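PDB 6KR5: cysteine synthase 3 from Entamoeba histolytica, which probably makes L-cysteine from O-acetyl-L-serine and sulfide with the help of pyridoxal-5'-phosphate. Local coordinates for residues 89-94 with 117-122. Sequence-based numbering, arbitrary orientation.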
loop_
_atom_site.group_PDB
_atom_site.type_symbol
_atom_site.label_atom_id
_atom_site.label_comp_id
_atom_site.label_asym_id
_atom_site.label_seq_id
_atom_site.Cartn_x
_atom_site.Cartn_y
_atom_site.Cartn_z
ATOM N N THR B 89 11.060 10.010 1.715
ATOM C CA THR B 89 12.403 9.591 2.105
ATOM C C THR B 89 12.472 9.290 3.591
ATOM O O THR B 89 13.109 8.313 4.008
ATOM C CB THR B 89 13.399 10.674 1.723
ATOM O OG1 THR B 89 13.428 10.761 0.296
ATOM C CG2 THR B 89 14.807 10.352 2.247
ATOM N N GLY B 90 11.807 10.111 4.402
ATOM C CA GLY B 90 11.789 9.853 5.828
ATOM C C GLY B 90 11.161 8.517 6.156
ATOM O O GLY B 90 11.654 7.785 7.017
ATOM N N ILE B 91 10.069 8.176 5.464
ATOM C CA ILE B 91 9.416 6.887 5.701
ATOM C C ILE B 91 10.344 5.737 5.332
ATOM O O ILE B 91 10.483 4.763 6.078
ATOM C CB ILE B 91 8.094 6.805 4.921
ATOM C CG1 ILE B 91 7.122 7.872 5.422
ATOM C CG2 ILE B 91 7.521 5.408 5.036
ATOM C CD1 ILE B 91 5.868 7.977 4.550
ATOM N N GLY B 92 10.997 5.832 4.173
ATOM C CA GLY B 92 11.883 4.758 3.756
ATOM C C GLY B 92 13.079 4.593 4.674
ATOM O O GLY B 92 13.514 3.471 4.947
ATOM N N LEU B 93 13.611 5.700 5.189
ATOM C CA LEU B 93 14.717 5.597 6.133
ATOM C C LEU B 93 14.250 5.009 7.456
ATOM O O LEU B 93 14.966 4.218 8.080
ATOM C CB LEU B 93 15.341 6.969 6.355
ATOM C CG LEU B 93 16.177 7.549 5.218
ATOM C CD1 LEU B 93 16.430 9.017 5.510
ATOM C CD2 LEU B 93 17.498 6.794 5.071
ATOM N N CYS B 94 13.047 5.388 7.896
ATOM C CA CYS B 94 12.548 4.907 9.179
ATOM C C CYS B 94 12.247 3.418 9.127
ATOM O O CYS B 94 12.519 2.690 10.092
ATOM C CB CYS B 94 11.313 5.702 9.592
ATOM S SG CYS B 94 11.711 7.365 10.158
ATOM N N GLN B 117 4.587 12.467 9.773
ATOM C CA GLN B 117 5.126 12.512 11.132
ATOM C C GLN B 117 4.665 11.321 11.939
ATOM O O GLN B 117 5.452 10.685 12.647
ATOM C CB GLN B 117 4.688 13.784 11.851
ATOM C CG GLN B 117 5.434 15.004 11.466
ATOM C CD GLN B 117 5.070 16.194 12.319
ATOM O OE1 GLN B 117 4.951 16.086 13.541
ATOM N NE2 GLN B 117 4.884 17.346 11.675
ATOM N N MET B 118 3.363 11.034 11.877
ATOM C CA MET B 118 2.813 9.928 12.647
ATOM C C MET B 118 3.372 8.597 12.158
ATOM O O MET B 118 3.695 7.723 12.968
ATOM C CB MET B 118 1.289 9.968 12.555
ATOM C CG MET B 118 0.571 8.866 13.284
ATOM S SD MET B 118 -1.213 9.165 13.175
ATOM C CE MET B 118 -1.355 10.728 14.028
ATOM N N ILE B 119 3.503 8.428 10.841
ATOM C CA ILE B 119 4.081 7.189 10.316
ATOM C C ILE B 119 5.513 7.031 10.811
ATOM O O ILE B 119 5.907 5.968 11.303
ATOM C CB ILE B 119 4.029 7.160 8.779
ATOM C CG1 ILE B 119 2.597 7.062 8.255
ATOM C CG2 ILE B 119 4.856 5.993 8.232
ATOM C CD1 ILE B 119 2.538 7.265 6.755
ATOM N N MET B 120 6.313 8.096 10.702
ATOM C CA MET B 120 7.712 7.996 11.109
ATOM C C MET B 120 7.846 7.776 12.613
ATOM O O MET B 120 8.623 6.919 13.054
ATOM C CB MET B 120 8.462 9.244 10.648
ATOM C CG MET B 120 8.627 9.288 9.136
ATOM S SD MET B 120 9.531 10.745 8.621
ATOM C CE MET B 120 8.426 11.963 9.278
ATOM N N LYS B 121 7.065 8.505 13.416
ATOM C CA LYS B 121 7.078 8.270 14.859
ATOM C C LYS B 121 6.679 6.833 15.197
ATOM O O LYS B 121 7.238 6.233 16.123
ATOM C CB LYS B 121 6.154 9.264 15.563
ATOM N N ALA B 122 5.728 6.257 14.444
ATOM C CA ALA B 122 5.316 4.880 14.720
ATOM C C ALA B 122 6.463 3.898 14.510
ATOM O O ALA B 122 6.576 2.902 15.242
ATOM C CB ALA B 122 4.118 4.493 13.849
#
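Met120 reaches across to Gly90 and lays its thioether sulphur directly on the helix backbone, SD lying 3.7 Å from both Gly90 CA and Gly90 C. Gly90 carries no side chain, and the sulphur settles straight onto the main chain. The CG of Met120 stands anti to its own carbonyl carbon and chi2 is extended (-179°), which carries SD straight out to the neighbouring helix; the bend at chi3 (-60°) then turns CE back from Gly90. One turn further along, Cys94 points at the base of the same side chain, and its SG rests against Met120 CB and CG, 3.8 Å from the latter. Beside this, the two isoleucines meet branch to branch, Ile91 CG1 against Ile119 CG2 and the tips CD1 to CD1 at 4.1 Å. Met54, from a loop, touches both of them, and Met276 of the second subunit packs on Ile119. Underneath, Met120 also lies on Ile106 and Met108 of strand 104-109 and on Leu127 of strand 126-130. The helix axes run nearly parallel, 11° apart and 9.3 Å at closest approach, as expected for neighbouring helices on one face of a parallel alpha/beta sheet, here the four-stranded sheet of the N-terminal domain of a fold-type II PLP enzyme.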